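Side-chain contacts in cytochrome c XoxG (Methylobacterium extorquens, PDB 6ONQ), which probably carries electrons on a covalently bound heme c, with a role in lanthanide-dependent methanol oxidation: residues Arg89-His92 with Cys98-Pro101; Pro110-Ser115 with Val161-Arg166; Pro144-Gly147 with Asn151-Cys154. One frame throughout, in Å; residues are numbered along the deposited sequence.

Contact 1: Arg89-His92 with Cys98-Pro101; sequences RRYH and CHGP. With HEC (heme c), chain B.
Tyr91 and His99 owe their meeting to their first torsions. Tyr91 holds CG anti to its own backbone nitrogen (chi1 178°), and this swings the phenol out from the helix toward 98-101. His99 has CG anti to its carbonyl carbon (chi1 -79°), which turns the imidazole back toward the heme. The two side chains cross at about a right angle. The phenol end lies beside the root of the histidine, with Tyr91 OH 3.2 Å from His99 CB.

The polar link is a single hydrogen bond. Tyr91 OH donates to Gly100 O at 2.6 Å. The acceptor lies at the ring edge, near the ring plane. The angle at the carbonyl is 152°, and the hydroxyl is tilted slightly from the carbonyl plane. Gly100 has positive phi and ends the short helix. The bond ties the turn that follows the heme ligand to helix 82-94.

His99 NE2 binds the heme iron at 2.3 Å. Its other nitrogen, ND1, is hydrogen-bonded to Pro110 O, which fixes the rotation of the imidazole. Met143 SD is the second axial ligand. Cys98 SG is joined covalently to the heme, and Cys95 is attached as well. Together with His99 they form the CXXCH motif of c-type cytochromes. A leucine in place of Tyr91 would probably leave Gly100 O without its hydroxyl donor and open a gap beside His99 CB.

Helix 82-94 carries Tyr91, and helix 96-99 carries the ligand. The Tyr91 side chain also touches Leu159 and Leu163 of helix 156-167 and Leu112 of helix 112-118. His99 rests on Leu112 too, so the contact is packed among four helices.

Contact 2: Pro110-Ser115 with Val161-Arg166; sequences PALKDS and VYLRAR. With HEC (heme c), chain B.
Ala111 O is gripped by two backbone N-H groups, Asp114 N at 2.9 Å and Ser115 N at 3.2 Å. They close the first turn of helix 112-118, from which Leu112 and Lys113 reach Leu163 and Arg166. Leu112 CB packs on Leu163 CD2 at 3.6 Å. The branch ends of Leu112 lie against the heme, with CD1 3.4 Å from heme CHB. This leucine thus fills the space between porphyrin and helix 156-167.

Lys113 lies across Arg166. Its CB sits over one face of the guanidinium, and its CD is 3.7 Å from Arg166 NH2. Bends at chi2 (143°) and chi3 (-145°) carry the lysine chain past the guanidinium, so that CD rather than the ammonium lies nearest to it. The like charges stay apart, with Lys113 NZ 5.1 Å from Arg166 NH2. Each has its own partner: Lys113 forms a salt bridge with Glu43, and Arg166 is hydrogen-bonded to Trp171 O and Asp102 O.

Ser115 OG donates to heme O2A at 2.6 Å, so the same short helix also holds a propionate. The arrangement belongs to the histidine-side wall of the heme pocket in a cytochrome c fold.

Contact 3: Pro144-Gly147 with Asn151-Cys154; sequences PAFG and NVMC. With HEC (heme c), chain B.
Apolar packing carries most of this contact. Phe146 and Val152 point toward each other and cross at a slant. Both methyls of Val152 meet the ring at one corner: Phe146 CD2 is 3.6 Å from Val152 CG2 and 3.8 Å from Val152 CG1. With CG1 anti to its backbone nitrogen (chi1 178°), Val152 presents the pair as a fork to the phenyl. Met153 adds a looser touch, its SD 4.2 Å from Phe146 CB.

The second group of contacts is between side chain and backbone. Met153 CG lies near two carbonyl oxygens, Phe146 O and Gly147 O. The methionine chain is curled at chi2 (-47°) and chi3 (-69°), which keeps its sulfur close to the loop backbone. These are van der Waals contacts.

The third group is with the heme. The far side of the phenyl reaches the porphyrin, with Phe146 CE1 3.5 Å and Phe146 CZ 3.6 Å from heme CHC. Heme CBB lies over one face of the ring. Pro144 CD rests 3.8 Å from heme C3C. Phe146 is thus held between the heme and helix 150-153.

Leu128 of helix 121-130 touches both Phe146 and Met153. Cys154, next in the chain, is tied by a disulfide to Cys193 in helix 184-193.

The two segments share no hydrogen bond or salt bridge. Their fit depends on shape and on burial of carbon and sulfur. Such an apolar patch beside the methionine ligand Met143 probably helps keep water from this part of the heme.

Along the chain, helix 82-94 comes first, and contact 1 closes the short loop to helix 96-99. Contact 2 opens only after that, at 110-115, so the two are in series. It closes the longest loop, ending on helix 156-167. Contact 3 is nested inside this loop and joins the segment after strand 142-143 to helix 150-153. None of the three cross. Contacts 1 and 2 touch directly, through the segment that follows the heme ligand's helix in the chain. Contacts 2 and 3 are separate, their nearest atoms about 9 Å apart. All three reach the heme: contacts 1 and 2 on its histidine side, contact 3 on its methionine side.

Contact 1: Arg89-His92 with Cys98-Pro101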
loop_
_atom_site.group_PDB
_atom_site.type_symbol
_atom_site.label_atom_id
_atom_site.label_comp_id
_atom_site.label_asym_id
_atom_site.label_seq_id
_atom_site.Cartn_x
_atom_site.Cartn_y
_atom_site.Cartn_z
ATOM N N ARG A 89 8.294 -1.688 -3.491
ATOM C CA ARG A 89 9.561 -1.192 -4.004
ATOM C C ARG A 89 9.658 0.318 -3.843
ATOM O O ARG A 89 10.690 0.833 -3.396
ATOM C CB ARG A 89 9.739 -1.631 -5.459
ATOM C CG ARG A 89 10.017 -3.139 -5.573
ATOM C CD ARG A 89 10.120 -3.652 -7.012
ATOM N NE ARG A 89 9.217 -2.957 -7.923
ATOM C CZ ARG A 89 9.625 -2.211 -8.945
ATOM N NH1 ARG A 89 10.928 -2.072 -9.181
ATOM N NH2 ARG A 89 8.735 -1.606 -9.728
ATOM N N ARG A 90 8.583 1.039 -4.158
ATOM C CA ARG A 90 8.595 2.482 -3.958
ATOM C C ARG A 90 8.797 2.836 -2.491
ATOM O O ARG A 90 9.457 3.835 -2.170
ATOM C CB ARG A 90 7.301 3.084 -4.491
ATOM C CG ARG A 90 7.042 2.719 -5.925
ATOM C CD ARG A 90 8.026 3.434 -6.832
ATOM N NE ARG A 90 8.012 2.885 -8.185
ATOM C CZ ARG A 90 8.745 3.355 -9.191
ATOM N NH1 ARG A 90 8.665 2.794 -10.393
ATOM N NH2 ARG A 90 9.559 4.387 -8.993
ATOM N N TYR A 91 8.245 2.027 -1.580
ATOM C CA TYR A 91 8.419 2.294 -0.155
ATOM C C TYR A 91 9.876 2.151 0.256
ATOM O O TYR A 91 10.441 3.038 0.906
ATOM C CB TYR A 91 7.555 1.357 0.680
ATOM C CG TYR A 91 7.756 1.568 2.155
ATOM C CD1 TYR A 91 7.094 2.584 2.825
ATOM C CD2 TYR A 91 8.623 0.772 2.875
ATOM C CE1 TYR A 91 7.282 2.786 4.177
ATOM C CE2 TYR A 91 8.822 0.966 4.226
ATOM C CZ TYR A 91 8.153 1.969 4.871
ATOM O OH TYR A 91 8.363 2.162 6.216
ATOM N N HIS A 92 10.488 1.014 -0.091
ATOM C CA HIS A 92 11.901 0.786 0.197
ATOM C C HIS A 92 12.773 1.902 -0.380
ATOM O O HIS A 92 13.713 2.376 0.276
ATOM C CB HIS A 92 12.310 -0.574 -0.363
ATOM C CG HIS A 92 13.731 -0.953 -0.072
ATOM N ND1 HIS A 92 14.805 -0.361 -0.703
ATOM C CD2 HIS A 92 14.251 -1.878 0.770
ATOM C CE1 HIS A 92 15.926 -0.897 -0.254
ATOM N NE2 HIS A 92 15.617 -1.821 0.639
ATOM N N CYS A 98 13.310 6.804 6.733
ATOM C CA CYS A 98 12.787 7.388 7.961
ATOM C C CYS A 98 11.783 6.499 8.681
ATOM O O CYS A 98 11.696 6.563 9.913
ATOM C CB CYS A 98 12.125 8.724 7.666
ATOM S SG CYS A 98 13.187 9.956 6.878
ATOM N N HIS A 99 11.036 5.667 7.954
ATOM C CA HIS A 99 9.926 4.909 8.521
ATOM C C HIS A 99 10.248 3.446 8.757
ATOM O O HIS A 99 9.368 2.693 9.195
ATOM C CB HIS A 99 8.703 5.018 7.613
ATOM C CG HIS A 99 7.967 6.305 7.774
ATOM N ND1 HIS A 99 7.250 6.603 8.909
ATOM C CD2 HIS A 99 7.908 7.404 6.989
ATOM C CE1 HIS A 99 6.740 7.813 8.796
ATOM N NE2 HIS A 99 7.133 8.322 7.644
ATOM N N GLY A 100 11.477 3.028 8.472
ATOM C CA GLY A 100 11.928 1.700 8.802
ATOM C C GLY A 100 11.417 0.648 7.853
ATOM O O GLY A 100 10.549 0.896 7.016
ATOM N N PRO A 101 11.935 -0.565 7.982
ATOM C CA PRO A 101 11.574 -1.622 7.032
ATOM C C PRO A 101 10.144 -2.084 7.245
ATOM O O PRO A 101 9.665 -2.183 8.379
ATOM C CB PRO A 101 12.568 -2.745 7.352
ATOM C CG PRO A 101 13.457 -2.215 8.476
ATOM C CD PRO A 101 12.738 -1.081 9.100
HETATM FE FE HEC B . 6.646 10.170 6.393
HETATM C CHA HEC B . 4.626 10.939 9.080
HETATM C CHB HEC B . 4.107 8.473 5.008
HETATM C CHC HEC B . 8.585 9.492 3.633
HETATM C CHD HEC B . 9.373 11.385 8.057
HETATM N NA HEC B . 4.753 9.753 6.971
HETATM C C1A HEC B . 4.054 10.225 8.055
HETATM C C2A HEC B . 2.655 9.856 7.899
HETATM C C3A HEC B . 2.535 9.178 6.767
HETATM C C4A HEC B . 3.837 9.109 6.177
HETATM C CMA HEC B . 1.274 8.544 6.147
HETATM C CAA HEC B . 1.518 10.170 8.882
HETATM C CBA HEC B . 1.765 9.306 10.109
HETATM C CGA HEC B . 0.601 9.342 11.054
HETATM O O1A HEC B . 0.105 10.453 11.375
HETATM O O2A HEC B . 0.187 8.246 11.496
HETATM N NB HEC B . 6.425 9.189 4.653
HETATM C C1B HEC B . 5.264 8.547 4.301
HETATM C C2B HEC B . 5.427 7.928 3.015
HETATM C C3B HEC B . 6.651 8.192 2.586
HETATM C C4B HEC B . 7.316 8.984 3.618
HETATM C CMB HEC B . 4.365 7.129 2.242
HETATM C CAB HEC B . 7.119 7.660 1.202
HETATM C CBB HEC B . 8.073 8.241 0.505
HETATM N NC HEC B . 8.641 10.374 5.954
HETATM C C1C HEC B . 9.203 10.097 4.717
HETATM C C2C HEC B . 10.573 10.561 4.764
HETATM C C3C HEC B . 10.818 11.076 5.975
HETATM C C4C HEC B . 9.593 10.977 6.757
HETATM C CMC HEC B . 11.605 10.456 3.618
HETATM C CAC HEC B . 12.200 11.670 6.375
HETATM C CBC HEC B . 12.686 11.490 7.600
HETATM N ND HEC B . 6.937 10.978 8.218
HETATM C C1D HEC B . 8.146 11.455 8.702
HETATM C C2D HEC B . 7.889 12.049 10.005
HETATM C C3D HEC B . 6.586 11.933 10.273
HETATM C C4D HEC B . 5.961 11.249 9.163
HETATM C CMD HEC B . 8.920 12.716 10.935
HETATM C CAD HEC B . 5.877 12.414 11.553
HETATM C CBD HEC B . 5.286 13.810 11.387
HETATM C CGD HEC B . 4.588 14.199 12.669
HETATM O O1D HEC B . 4.895 13.597 13.727
HETATM O O2D HEC B . 3.729 15.112 12.646
#

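Contact 2: Pro110-Ser115 with Val161-Arg166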
loop_
_atom_site.group_PDB
_atom_site.type_symbol
_atom_site.label_atom_id
_atom_site.label_comp_id
_atom_site.label_asym_id
_atom_site.label_seq_id
_atom_site.Cartn_x
_atom_site.Cartn_y
_atom_site.Cartn_z
ATOM N N PRO A 110 7.067 7.442 12.668
ATOM C CA PRO A 110 6.152 6.391 13.128
ATOM C C PRO A 110 6.037 5.218 12.169
ATOM O O PRO A 110 6.534 5.215 11.048
ATOM C CB PRO A 110 4.812 7.120 13.220
ATOM C CG PRO A 110 4.913 8.170 12.185
ATOM C CD PRO A 110 6.334 8.673 12.331
ATOM N N ALA A 111 5.302 4.220 12.635
ATOM C CA ALA A 111 5.214 2.924 11.985
ATOM C C ALA A 111 3.962 2.911 11.122
ATOM O O ALA A 111 2.849 2.728 11.622
ATOM C CB ALA A 111 5.195 1.812 13.023
ATOM N N LEU A 112 4.152 3.070 9.815
ATOM C CA LEU A 112 3.031 3.201 8.897
ATOM C C LEU A 112 2.167 1.950 8.804
ATOM O O LEU A 112 1.053 2.034 8.276
ATOM C CB LEU A 112 3.542 3.586 7.505
ATOM C CG LEU A 112 4.379 4.869 7.502
ATOM C CD1 LEU A 112 4.732 5.274 6.089
ATOM C CD2 LEU A 112 3.689 6.004 8.244
ATOM N N LYS A 113 2.623 0.792 9.286
ATOM C CA LYS A 113 1.703 -0.341 9.283
ATOM C C LYS A 113 0.603 -0.148 10.316
ATOM O O LYS A 113 -0.490 -0.696 10.160
ATOM C CB LYS A 113 2.434 -1.662 9.524
ATOM C CG LYS A 113 3.169 -1.762 10.844
ATOM C CD LYS A 113 3.077 -3.169 11.413
ATOM C CE LYS A 113 2.999 -3.153 12.934
ATOM N NZ LYS A 113 3.010 -4.533 13.508
ATOM N N ASP A 114 0.869 0.632 11.367
ATOM C CA ASP A 114 -0.180 0.983 12.314
ATOM C C ASP A 114 -0.955 2.218 11.870
ATOM O O ASP A 114 -2.114 2.392 12.265
ATOM C CB ASP A 114 0.417 1.210 13.705
ATOM C CG ASP A 114 0.863 -0.092 14.379
ATOM O OD1 ASP A 114 1.855 -0.055 15.145
ATOM O OD2 ASP A 114 0.229 -1.152 14.148
ATOM N N SER A 115 -0.330 3.070 11.052
ATOM C CA SER A 115 -0.955 4.318 10.624
ATOM C C SER A 115 -2.188 4.056 9.774
ATOM O O SER A 115 -3.225 4.712 9.938
ATOM C CB SER A 115 0.050 5.166 9.837
ATOM O OG SER A 115 0.931 5.871 10.695
ATOM N N VAL A 161 -1.754 1.017 -1.178
ATOM C CA VAL A 161 -2.160 -0.385 -1.243
ATOM C C VAL A 161 -1.231 -1.259 -0.406
ATOM O O VAL A 161 -1.678 -2.027 0.452
ATOM C CB VAL A 161 -2.204 -0.845 -2.708
ATOM C CG1 VAL A 161 -2.341 -2.332 -2.784
ATOM C CG2 VAL A 161 -3.355 -0.169 -3.423
ATOM N N TYR A 162 0.072 -1.158 -0.645
ATOM C CA TYR A 162 1.036 -1.948 0.113
ATOM C C TYR A 162 0.924 -1.688 1.620
ATOM O O TYR A 162 0.868 -2.622 2.428
ATOM C CB TYR A 162 2.451 -1.634 -0.388
ATOM C CG TYR A 162 3.512 -2.107 0.557
ATOM C CD1 TYR A 162 3.687 -3.453 0.793
ATOM C CD2 TYR A 162 4.312 -1.210 1.246
ATOM C CE1 TYR A 162 4.626 -3.895 1.669
ATOM C CE2 TYR A 162 5.266 -1.658 2.127
ATOM C CZ TYR A 162 5.413 -3.004 2.330
ATOM O OH TYR A 162 6.357 -3.489 3.202
ATOM N N LEU A 163 0.911 -0.418 2.023
ATOM C CA LEU A 163 0.837 -0.137 3.449
ATOM C C LEU A 163 -0.531 -0.496 4.026
ATOM O O LEU A 163 -0.647 -0.755 5.228
ATOM C CB LEU A 163 1.158 1.326 3.705
ATOM C CG LEU A 163 2.588 1.830 3.573
ATOM C CD1 LEU A 163 2.583 3.358 3.583
ATOM C CD2 LEU A 163 3.460 1.264 4.692
ATOM N N ARG A 164 -1.572 -0.515 3.191
ATOM C CA ARG A 164 -2.857 -1.042 3.626
ATOM C C ARG A 164 -2.773 -2.536 3.892
ATOM O O ARG A 164 -3.343 -3.033 4.872
ATOM C CB ARG A 164 -3.922 -0.762 2.575
ATOM C CG ARG A 164 -5.203 -0.234 3.154
ATOM C CD ARG A 164 -6.336 -0.313 2.154
ATOM N NE ARG A 164 -7.602 -0.391 2.869
ATOM C CZ ARG A 164 -8.791 -0.140 2.341
ATOM N NH1 ARG A 164 -8.900 0.211 1.067
ATOM N NH2 ARG A 164 -9.873 -0.243 3.102
ATOM N N ALA A 165 -2.083 -3.273 3.020
ATOM C CA ALA A 165 -1.915 -4.707 3.237
ATOM C C ALA A 165 -1.108 -4.991 4.493
ATOM O O ALA A 165 -1.347 -5.999 5.168
ATOM C CB ALA A 165 -1.255 -5.353 2.024
ATOM N N ARG A 166 -0.157 -4.118 4.826
ATOM C CA ARG A 166 0.553 -4.259 6.092
ATOM C C ARG A 166 -0.383 -4.024 7.267
ATOM O O ARG A 166 -0.403 -4.803 8.226
ATOM C CB ARG A 166 1.739 -3.295 6.143
ATOM C CG ARG A 166 2.801 -3.564 5.071
ATOM C CD ARG A 166 3.650 -4.792 5.395
ATOM N NE ARG A 166 4.380 -4.609 6.644
ATOM C CZ ARG A 166 4.236 -5.379 7.719
ATOM N NH1 ARG A 166 3.392 -6.410 7.710
ATOM N NH2 ARG A 166 4.936 -5.111 8.809
HETATM FE FE HEC B . 6.646 10.170 6.393
HETATM C CHA HEC B . 4.626 10.939 9.080
HETATM C CHB HEC B . 4.107 8.473 5.008
HETATM C CHC HEC B . 8.585 9.492 3.633
HETATM C CHD HEC B . 9.373 11.385 8.057
HETATM N NA HEC B . 4.753 9.753 6.971
HETATM C C1A HEC B . 4.054 10.225 8.055
HETATM C C2A HEC B . 2.655 9.856 7.899
HETATM C C3A HEC B . 2.535 9.178 6.767
HETATM C C4A HEC B . 3.837 9.109 6.177
HETATM C CMA HEC B . 1.274 8.544 6.147
HETATM C CAA HEC B . 1.518 10.170 8.882
HETATM C CBA HEC B . 1.765 9.306 10.109
HETATM C CGA HEC B . 0.601 9.342 11.054
HETATM O O1A HEC B . 0.105 10.453 11.375
HETATM O O2A HEC B . 0.187 8.246 11.496
HETATM N NB HEC B . 6.425 9.189 4.653
HETATM C C1B HEC B . 5.264 8.547 4.301
HETATM C C2B HEC B . 5.427 7.928 3.015
HETATM C C3B HEC B . 6.651 8.192 2.586
HETATM C C4B HEC B . 7.316 8.984 3.618
HETATM C CMB HEC B . 4.365 7.129 2.242
HETATM C CAB HEC B . 7.119 7.660 1.202
HETATM C CBB HEC B . 8.073 8.241 0.505
HETATM N NC HEC B . 8.641 10.374 5.954
HETATM C C1C HEC B . 9.203 10.097 4.717
HETATM C C2C HEC B . 10.573 10.561 4.764
HETATM C C3C HEC B . 10.818 11.076 5.975
HETATM C C4C HEC B . 9.593 10.977 6.757
HETATM C CMC HEC B . 11.605 10.456 3.618
HETATM C CAC HEC B . 12.200 11.670 6.375
HETATM C CBC HEC B . 12.686 11.490 7.600
HETATM N ND HEC B . 6.937 10.978 8.218
HETATM C C1D HEC B . 8.146 11.455 8.702
HETATM C C2D HEC B . 7.889 12.049 10.005
HETATM C C3D HEC B . 6.586 11.933 10.273
HETATM C C4D HEC B . 5.961 11.249 9.163
HETATM C CMD HEC B . 8.920 12.716 10.935
HETATM C CAD HEC B . 5.877 12.414 11.553
HETATM C CBD HEC B . 5.286 13.810 11.387
HETATM C CGD HEC B . 4.588 14.199 12.669
HETATM O O1D HEC B . 4.895 13.597 13.727
HETATM O O2D HEC B . 3.729 15.112 12.646
#

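Contact 3: Pro144-Gly147 with Asn151-Cys154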
loop_
_atom_site.group_PDB
_atom_site.type_symbol
_atom_site.label_atom_id
_atom_site.label_comp_id
_atom_site.label_asym_id
_atom_site.label_seq_id
_atom_site.Cartn_x
_atom_site.Cartn_y
_atom_site.Cartn_z
ATOM N N PRO A 144 8.305 15.456 5.040
ATOM C CA PRO A 144 8.390 16.368 3.892
ATOM C C PRO A 144 7.175 16.251 2.990
ATOM O O PRO A 144 6.610 15.170 2.818
ATOM C CB PRO A 144 9.656 15.910 3.157
ATOM C CG PRO A 144 10.326 14.927 4.069
ATOM C CD PRO A 144 9.293 14.371 4.973
ATOM N N ALA A 145 6.784 17.375 2.401
ATOM C CA ALA A 145 5.807 17.352 1.321
ATOM C C ALA A 145 6.424 16.713 0.084
ATOM O O ALA A 145 7.476 17.158 -0.386
ATOM C CB ALA A 145 5.340 18.765 1.002
ATOM N N PHE A 146 5.781 15.676 -0.450
ATOM C CA PHE A 146 6.252 15.034 -1.669
ATOM C C PHE A 146 5.483 15.473 -2.907
ATOM O O PHE A 146 5.685 14.891 -3.973
ATOM C CB PHE A 146 6.165 13.520 -1.553
ATOM C CG PHE A 146 7.223 12.908 -0.697
ATOM C CD1 PHE A 146 7.059 12.825 0.674
ATOM C CD2 PHE A 146 8.364 12.377 -1.265
ATOM C CE1 PHE A 146 8.025 12.236 1.458
ATOM C CE2 PHE A 146 9.330 11.794 -0.490
ATOM C CZ PHE A 146 9.167 11.724 0.870
ATOM N N GLY A 147 4.626 16.490 -2.793
ATOM C CA GLY A 147 3.778 16.879 -3.913
ATOM C C GLY A 147 4.535 17.163 -5.198
ATOM O O GLY A 147 4.097 16.774 -6.287
ATOM N N ASN A 151 8.190 11.152 -8.989
ATOM C CA ASN A 151 8.650 9.793 -8.752
ATOM C C ASN A 151 8.051 9.191 -7.488
ATOM O O ASN A 151 8.180 7.980 -7.265
ATOM C CB ASN A 151 10.174 9.766 -8.667
ATOM C CG ASN A 151 10.822 9.633 -10.019
ATOM O OD1 ASN A 151 10.743 8.577 -10.643
ATOM N ND2 ASN A 151 11.467 10.707 -10.490
ATOM N N VAL A 152 7.420 10.003 -6.652
ATOM C CA VAL A 152 6.656 9.520 -5.516
ATOM C C VAL A 152 5.159 9.655 -5.760
ATOM O O VAL A 152 4.418 8.684 -5.629
ATOM C CB VAL A 152 7.081 10.243 -4.222
ATOM C CG1 VAL A 152 6.241 9.773 -3.064
ATOM C CG2 VAL A 152 8.524 9.948 -3.950
ATOM N N MET A 153 4.701 10.842 -6.154
ATOM C CA MET A 153 3.265 11.067 -6.257
ATOM C C MET A 153 2.611 10.153 -7.280
ATOM O O MET A 153 1.460 9.752 -7.094
ATOM C CB MET A 153 2.974 12.524 -6.602
ATOM C CG MET A 153 3.324 13.495 -5.501
ATOM S SD MET A 153 2.735 13.004 -3.869
ATOM C CE MET A 153 0.965 13.197 -4.059
ATOM N N CYS A 154 3.315 9.797 -8.351
ATOM C CA CYS A 154 2.699 8.933 -9.353
ATOM C C CYS A 154 2.545 7.510 -8.869
ATOM O O CYS A 154 1.913 6.707 -9.556
ATOM C CB CYS A 154 3.515 8.940 -10.650
ATOM S SG CYS A 154 3.674 10.572 -11.402
HETATM FE FE HEC B . 6.646 10.170 6.393
HETATM C CHA HEC B . 4.626 10.939 9.080
HETATM C CHB HEC B . 4.107 8.473 5.008
HETATM C CHC HEC B . 8.585 9.492 3.633
HETATM C CHD HEC B . 9.373 11.385 8.057
HETATM N NA HEC B . 4.753 9.753 6.971
HETATM C C1A HEC B . 4.054 10.225 8.055
HETATM C C2A HEC B . 2.655 9.856 7.899
HETATM C C3A HEC B . 2.535 9.178 6.767
HETATM C C4A HEC B . 3.837 9.109 6.177
HETATM C CMA HEC B . 1.274 8.544 6.147
HETATM C CAA HEC B . 1.518 10.170 8.882
HETATM C CBA HEC B . 1.765 9.306 10.109
HETATM C CGA HEC B . 0.601 9.342 11.054
HETATM O O1A HEC B . 0.105 10.453 11.375
HETATM O O2A HEC B . 0.187 8.246 11.496
HETATM N NB HEC B . 6.425 9.189 4.653
HETATM C C1B HEC B . 5.264 8.547 4.301
HETATM C C2B HEC B . 5.427 7.928 3.015
HETATM C C3B HEC B . 6.651 8.192 2.586
HETATM C C4B HEC B . 7.316 8.984 3.618
HETATM C CMB HEC B . 4.365 7.129 2.242
HETATM C CAB HEC B . 7.119 7.660 1.202
HETATM C CBB HEC B . 8.073 8.241 0.505
HETATM N NC HEC B . 8.641 10.374 5.954
HETATM C C1C HEC B . 9.203 10.097 4.717
HETATM C C2C HEC B . 10.573 10.561 4.764
HETATM C C3C HEC B . 10.818 11.076 5.975
HETATM C C4C HEC B . 9.593 10.977 6.757
HETATM C CMC HEC B . 11.605 10.456 3.618
HETATM C CAC HEC B . 12.200 11.670 6.375
HETATM C CBC HEC B . 12.686 11.490 7.600
HETATM N ND HEC B . 6.937 10.978 8.218
HETATM C C1D HEC B . 8.146 11.455 8.702
HETATM C C2D HEC B . 7.889 12.049 10.005
HETATM C C3D HEC B . 6.586 11.933 10.273
HETATM C C4D HEC B . 5.961 11.249 9.163
HETATM C CMD HEC B . 8.920 12.716 10.935
HETATM C CAD HEC B . 5.877 12.414 11.553
HETATM C CBD HEC B . 5.286 13.810 11.387
HETATM C CGD HEC B . 4.588 14.199 12.669
HETATM O O1D HEC B . 4.895 13.597 13.727
HETATM O O2D HEC B . 3.729 15.112 12.646
#